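Local coordinates for protein BpsB (PgaB), Poly-beta-1,6-N-acetyl-D-glucosamine N-deacetylase (Bordetella bronchiseptica RB50, PDB 5BU6) that deacetylates poly-beta-1,6-N-acetyl-D-glucosamine as a family 4 carbohydrate esterase, probably metal-dependent, and is required for biofilm formation, at residues D83-P95 / D132-S146. The protein carries 5 engineered substitutions. Residues are numbered along the deposited sequence; the frame is centred on the assembly and turned at random.
Sequences DDGYASTYTKVFP and DFFMTWAQLREMAQS. With NI (nickel (II) ion), chain C.
In this polysaccharide deacetylase domain, the turn that follows nickel ligand D84, residues 85-87, joins residues 133-135 through a single beta bridge, Y86 with F134. Two backbone bonds close it: M135 N to G85 O, 3.0 Å, and A87 N to F133 O, 2.9 Å. A water also joins G85 O to M135 O. D84 OD1 binds nickel at 2.1 Å; H154 and H159 and two waters are further ligands. D83 OD2 accepts from one of these waters, and D84 OD2 from the other. The rings of Y86 and F134 run side by side as an offset stack, planes 26° apart, with F134 CE1 over the rim of the Y86 ring. M135, bent at its last torsion, brings CE to 3.5 Å from G85 CA, a tight contact.

Beyond the bridge, helix segment 88-95 runs nearly parallel to helix 137-145, at 23°. M135 CG and SD pack on Y90 CB. The extended Q139 side chain lies flat over one face of the Y90 ring, with CG 3.6 Å from its centroid. Q139 and T136 form a capping box: Q139 N donates to T136 OG1, and T136 N to Q139 OE1. The second bond helps hold the amide over the ring. At the ring's far edge, Y90 OH is weakly hydrogen-bonded to the E142 carboxylate, which stands almost perpendicular to the ring, with OE1 at 3.0 Å. F94 has CG anti to its backbone N (chi1 -175°), which directs its ring at helix 137-145. There M143 CG sits over the ring centre, M143 SD makes an oblique Met-aromatic contact, and S146 OG approaches F94 CE1 at 3.6 Å.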
loop_
_atom_site.group_PDB
_atom_site.type_symbol
_atom_site.label_atom_id
_atom_site.label_comp_id
_atom_site.label_asym_id
_atom_site.label_seq_id
_atom_site.Cartn_x
_atom_site.Cartn_y
_atom_site.Cartn_z
ATOM N N ASP A 83 0.985 -5.064 -0.477
ATOM C CA ASP A 83 2.019 -4.024 -0.373
ATOM C C ASP A 83 3.371 -4.587 0.071
ATOM O O ASP A 83 3.441 -5.705 0.565
ATOM C CB ASP A 83 1.596 -2.911 0.590
ATOM C CG ASP A 83 0.105 -2.919 0.899
ATOM O OD1 ASP A 83 -0.708 -2.882 -0.050
ATOM O OD2 ASP A 83 -0.246 -2.948 2.102
ATOM N N ASP A 84 4.420 -3.787 -0.150
ATOM C CA ASP A 84 5.783 -3.932 0.394
ATOM C C ASP A 84 6.727 -4.520 -0.644
ATOM O O ASP A 84 7.937 -4.358 -0.538
ATOM C CB ASP A 84 5.846 -4.770 1.670
ATOM C CG ASP A 84 5.293 -4.050 2.887
ATOM O OD1 ASP A 84 4.709 -2.962 2.739
ATOM O OD2 ASP A 84 5.429 -4.589 4.010
ATOM N N GLY A 85 6.182 -5.194 -1.650
ATOM C CA GLY A 85 6.982 -5.596 -2.794
ATOM C C GLY A 85 7.975 -6.722 -2.535
ATOM O O GLY A 85 8.998 -6.827 -3.217
ATOM N N TYR A 86 7.686 -7.571 -1.559
ATOM C CA TYR A 86 8.526 -8.751 -1.339
ATOM C C TYR A 86 8.470 -9.728 -2.527
ATOM O O TYR A 86 7.539 -9.682 -3.323
ATOM C CB TYR A 86 8.124 -9.446 -0.041
ATOM C CG TYR A 86 8.659 -8.754 1.204
ATOM C CD1 TYR A 86 9.965 -8.985 1.649
ATOM C CD2 TYR A 86 7.870 -7.885 1.937
ATOM C CE1 TYR A 86 10.450 -8.367 2.787
ATOM C CE2 TYR A 86 8.348 -7.260 3.077
ATOM C CZ TYR A 86 9.633 -7.502 3.497
ATOM O OH TYR A 86 10.109 -6.877 4.632
ATOM N N ALA A 87 9.470 -10.616 -2.632
ATOM C CA ALA A 87 9.612 -11.488 -3.801
ATOM C C ALA A 87 8.434 -12.428 -3.997
ATOM O O ALA A 87 8.075 -12.752 -5.133
ATOM C CB ALA A 87 10.912 -12.306 -3.709
ATOM N N SER A 88 7.832 -12.873 -2.894
ATOM C CA SER A 88 6.739 -13.831 -2.968
ATOM C C SER A 88 5.504 -13.234 -3.660
ATOM O O SER A 88 4.639 -13.964 -4.145
ATOM C CB SER A 88 6.371 -14.311 -1.581
ATOM O OG SER A 88 5.838 -13.225 -0.842
ATOM N N THR A 89 5.424 -11.912 -3.710
ATOM C CA THR A 89 4.355 -11.262 -4.469
ATOM C C THR A 89 4.394 -11.705 -5.930
ATOM O O THR A 89 3.356 -11.894 -6.561
ATOM C CB THR A 89 4.444 -9.738 -4.384
ATOM O OG1 THR A 89 4.281 -9.349 -3.014
ATOM C CG2 THR A 89 3.316 -9.093 -5.206
ATOM N N TYR A 90 5.591 -11.918 -6.455
ATOM C CA TYR A 90 5.734 -12.320 -7.853
ATOM C C TYR A 90 5.651 -13.837 -8.041
ATOM O O TYR A 90 5.040 -14.340 -8.983
ATOM C CB TYR A 90 7.058 -11.790 -8.418
ATOM C CG TYR A 90 7.309 -12.207 -9.852
ATOM C CD1 TYR A 90 6.740 -11.497 -10.906
ATOM C CD2 TYR A 90 8.070 -13.325 -10.152
ATOM C CE1 TYR A 90 6.952 -11.871 -12.224
ATOM C CE2 TYR A 90 8.289 -13.711 -11.472
ATOM C CZ TYR A 90 7.715 -12.967 -12.505
ATOM O OH TYR A 90 7.902 -13.320 -13.820
ATOM N N THR A 91 6.298 -14.592 -7.167
ATOM C CA THR A 91 6.362 -16.023 -7.392
ATOM C C THR A 91 5.152 -16.752 -6.866
ATOM O O THR A 91 4.846 -17.852 -7.331
ATOM C CB THR A 91 7.630 -16.615 -6.742
ATOM O OG1 THR A 91 7.636 -16.275 -5.356
ATOM C CG2 THR A 91 8.847 -16.004 -7.369
ATOM N N LYS A 92 4.446 -16.173 -5.896
ATOM C CA LYS A 92 3.317 -16.909 -5.320
ATOM C C LYS A 92 1.959 -16.248 -5.567
ATOM O O LYS A 92 0.993 -16.931 -5.926
ATOM C CB LYS A 92 3.521 -17.106 -3.816
ATOM C CG LYS A 92 4.825 -17.821 -3.469
ATOM C CD LYS A 92 4.874 -19.233 -4.044
ATOM C CE LYS A 92 4.444 -20.277 -3.023
ATOM N NZ LYS A 92 4.823 -21.671 -3.423
ATOM N N VAL A 93 1.880 -14.936 -5.368
ATOM C CA VAL A 93 0.606 -14.244 -5.491
ATOM C C VAL A 93 0.218 -14.072 -6.954
ATOM O O VAL A 93 -0.903 -14.383 -7.342
ATOM C CB VAL A 93 0.620 -12.847 -4.818
ATOM C CG1 VAL A 93 -0.718 -12.149 -5.033
ATOM C CG2 VAL A 93 0.908 -12.957 -3.331
ATOM N N PHE A 94 1.165 -13.596 -7.758
ATOM C CA PHE A 94 0.934 -13.305 -9.178
ATOM C C PHE A 94 0.316 -14.499 -9.955
ATOM O O PHE A 94 -0.691 -14.325 -10.640
ATOM C CB PHE A 94 2.256 -12.833 -9.810
ATOM C CG PHE A 94 2.140 -12.387 -11.247
ATOM C CD1 PHE A 94 1.035 -11.675 -11.689
ATOM C CD2 PHE A 94 3.170 -12.643 -12.148
ATOM C CE1 PHE A 94 0.935 -11.259 -13.016
ATOM C CE2 PHE A 94 3.084 -12.223 -13.470
ATOM C CZ PHE A 94 1.957 -11.526 -13.904
ATOM N N PRO A 95 0.881 -15.718 -9.822
ATOM C CA PRO A 95 0.256 -16.813 -10.580
ATOM C C PRO A 95 -1.110 -17.222 -10.042
ATOM O O PRO A 95 -1.891 -17.792 -10.791
ATOM C CB PRO A 95 1.265 -17.968 -10.455
ATOM C CG PRO A 95 2.137 -17.614 -9.327
ATOM C CD PRO A 95 2.156 -16.137 -9.202
ATOM N N ASP A 132 17.788 -9.036 -2.239
ATOM C CA ASP A 132 17.000 -9.938 -3.080
ATOM C C ASP A 132 15.783 -10.540 -2.366
ATOM O O ASP A 132 15.111 -11.426 -2.905
ATOM C CB ASP A 132 17.890 -11.049 -3.640
ATOM C CG ASP A 132 18.907 -11.540 -2.637
ATOM O OD1 ASP A 132 18.754 -11.226 -1.442
ATOM O OD2 ASP A 132 19.856 -12.246 -3.042
ATOM N N PHE A 133 15.460 -10.037 -1.177
ATOM C CA PHE A 133 14.160 -10.357 -0.579
ATOM C C PHE A 133 13.012 -9.685 -1.324
ATOM O O PHE A 133 11.848 -10.055 -1.152
ATOM C CB PHE A 133 14.110 -9.948 0.899
ATOM C CG PHE A 133 14.684 -10.976 1.836
ATOM C CD1 PHE A 133 15.601 -11.905 1.380
ATOM C CD2 PHE A 133 14.280 -11.036 3.156
ATOM C CE1 PHE A 133 16.131 -12.877 2.232
ATOM C CE2 PHE A 133 14.801 -12.010 4.023
ATOM C CZ PHE A 133 15.721 -12.929 3.556
ATOM N N PHE A 134 13.334 -8.687 -2.136
ATOM C CA PHE A 134 12.303 -7.928 -2.852
ATOM C C PHE A 134 12.237 -8.254 -4.348
ATOM O O PHE A 134 13.246 -8.569 -4.966
ATOM C CB PHE A 134 12.555 -6.431 -2.644
ATOM C CG PHE A 134 12.473 -6.021 -1.209
ATOM C CD1 PHE A 134 11.247 -5.792 -0.619
ATOM C CD2 PHE A 134 13.609 -5.931 -0.431
ATOM C CE1 PHE A 134 11.155 -5.448 0.717
ATOM C CE2 PHE A 134 13.526 -5.577 0.900
ATOM C CZ PHE A 134 12.296 -5.345 1.476
ATOM N N MET A 135 11.034 -8.149 -4.910
ATOM C CA MET A 135 10.807 -8.212 -6.345
ATOM C C MET A 135 11.701 -7.258 -7.104
ATOM O O MET A 135 11.972 -6.137 -6.650
ATOM C CB MET A 135 9.360 -7.861 -6.689
ATOM C CG MET A 135 8.378 -8.944 -6.530
ATOM S SD MET A 135 6.771 -8.329 -7.113
ATOM C CE MET A 135 6.443 -7.055 -5.911
ATOM N N THR A 136 12.137 -7.685 -8.281
ATOM C CA THR A 136 12.919 -6.792 -9.126
ATOM C C THR A 136 12.013 -5.871 -9.925
ATOM O O THR A 136 10.801 -6.081 -10.011
ATOM C CB THR A 136 13.829 -7.572 -10.068
ATOM O OG1 THR A 136 13.042 -8.287 -11.024
ATOM C CG2 THR A 136 14.699 -8.549 -9.263
ATOM N N TRP A 137 12.601 -4.819 -10.477
ATOM C CA TRP A 137 11.848 -3.907 -11.319
ATOM C C TRP A 137 11.286 -4.640 -12.525
ATOM O O TRP A 137 10.171 -4.357 -12.960
ATOM C CB TRP A 137 12.713 -2.741 -11.772
ATOM C CG TRP A 137 12.882 -1.612 -10.772
ATOM C CD1 TRP A 137 14.063 -1.142 -10.266
ATOM C CD2 TRP A 137 11.849 -0.815 -10.179
ATOM N NE1 TRP A 137 13.823 -0.098 -9.402
ATOM C CE2 TRP A 137 12.477 0.135 -9.347
ATOM C CE3 TRP A 137 10.449 -0.791 -10.298
ATOM C CZ2 TRP A 137 11.760 1.089 -8.620
ATOM C CZ3 TRP A 137 9.739 0.154 -9.570
ATOM C CH2 TRP A 137 10.395 1.076 -8.745
ATOM N N ALA A 138 12.071 -5.556 -13.080
ATOM C CA ALA A 138 11.644 -6.330 -14.249
ATOM C C ALA A 138 10.411 -7.152 -13.920
ATOM O O ALA A 138 9.462 -7.236 -14.715
ATOM C CB ALA A 138 12.751 -7.229 -14.723
ATOM N N GLN A 139 10.418 -7.757 -12.736
ATOM C CA GLN A 139 9.256 -8.509 -12.266
ATOM C C GLN A 139 8.017 -7.604 -12.089
ATOM O O GLN A 139 6.917 -7.963 -12.506
ATOM C CB GLN A 139 9.591 -9.237 -10.951
ATOM C CG GLN A 139 10.472 -10.472 -11.177
ATOM C CD GLN A 139 11.125 -10.982 -9.907
ATOM O OE1 GLN A 139 11.057 -10.354 -8.855
ATOM N NE2 GLN A 139 11.784 -12.121 -10.012
ATOM N N LEU A 140 8.191 -6.432 -11.492
ATOM C CA LEU A 140 7.070 -5.498 -11.364
ATOM C C LEU A 140 6.513 -5.053 -12.707
ATOM O O LEU A 140 5.288 -4.940 -12.878
ATOM C CB LEU A 140 7.480 -4.252 -10.568
ATOM C CG LEU A 140 7.592 -4.486 -9.061
ATOM C CD1 LEU A 140 8.425 -3.387 -8.445
ATOM C CD2 LEU A 140 6.209 -4.522 -8.411
ATOM N N ARG A 141 7.405 -4.779 -13.656
ATOM C CA ARG A 141 6.978 -4.358 -14.975
ATOM C C ARG A 141 6.177 -5.470 -15.644
ATOM O O ARG A 141 5.183 -5.205 -16.320
ATOM C CB ARG A 141 8.182 -3.968 -15.834
ATOM C CG ARG A 141 7.829 -3.585 -17.263
ATOM C CD ARG A 141 9.036 -2.954 -17.942
ATOM N NE ARG A 141 8.976 -3.007 -19.407
ATOM C CZ ARG A 141 8.298 -2.149 -20.167
ATOM N NH1 ARG A 141 8.315 -2.272 -21.491
ATOM N NH2 ARG A 141 7.599 -1.170 -19.606
ATOM N N GLU A 142 6.593 -6.719 -15.447
ATOM C CA GLU A 142 5.857 -7.832 -16.029
ATOM C C GLU A 142 4.427 -7.924 -15.480
ATOM O O GLU A 142 3.478 -8.157 -16.235
ATOM C CB GLU A 142 6.582 -9.154 -15.792
ATOM C CG GLU A 142 5.905 -10.328 -16.482
ATOM C CD GLU A 142 6.658 -11.633 -16.316
ATOM O OE1 GLU A 142 7.906 -11.601 -16.296
ATOM O OE2 GLU A 142 6.000 -12.690 -16.201
ATOM N N MET A 143 4.277 -7.733 -14.172
ATOM C CA MET A 143 2.962 -7.759 -13.544
ATOM C C MET A 143 2.084 -6.634 -14.075
ATOM O O MET A 143 0.901 -6.823 -14.366
ATOM C CB MET A 143 3.093 -7.648 -12.025
ATOM C CG MET A 143 3.711 -8.891 -11.400
ATOM S SD MET A 143 3.474 -9.030 -9.619
ATOM C CE MET A 143 4.080 -7.452 -9.051
ATOM N N ALA A 144 2.674 -5.454 -14.169
ATOM C CA ALA A 144 1.983 -4.304 -14.723
ATOM C C ALA A 144 1.540 -4.584 -16.147
ATOM O O ALA A 144 0.443 -4.223 -16.542
ATOM C CB ALA A 144 2.878 -3.070 -14.676
ATOM N N GLN A 145 2.384 -5.246 -16.928
ATOM C CA GLN A 145 2.044 -5.483 -18.322
ATOM C C GLN A 145 1.066 -6.639 -18.518
ATOM O O GLN A 145 0.542 -6.817 -19.611
ATOM C CB GLN A 145 3.309 -5.735 -19.142
ATOM C CG GLN A 145 4.155 -4.482 -19.319
ATOM C CD GLN A 145 5.356 -4.723 -20.200
ATOM O OE1 GLN A 145 6.012 -5.761 -20.104
ATOM N NE2 GLN A 145 5.646 -3.767 -21.074
ATOM N N SER A 146 0.810 -7.409 -17.463
ATOM C CA SER A 146 -0.134 -8.529 -17.541
ATOM C C SER A 146 -1.598 -8.068 -17.657
ATOM O O SER A 146 -2.471 -8.826 -18.056
ATOM C CB SER A 146 0.006 -9.424 -16.316
ATOM O OG SER A 146 -0.562 -8.797 -15.170
HETATM NI NI NI C . 3.602 -1.865 4.142
HETATM O O HOH W 1 1.997 -3.144 3.588
HETATM O O HOH W 2 3.936 -3.430 5.605
HETATM O O HOH W 3 10.083 -4.787 -4.939
#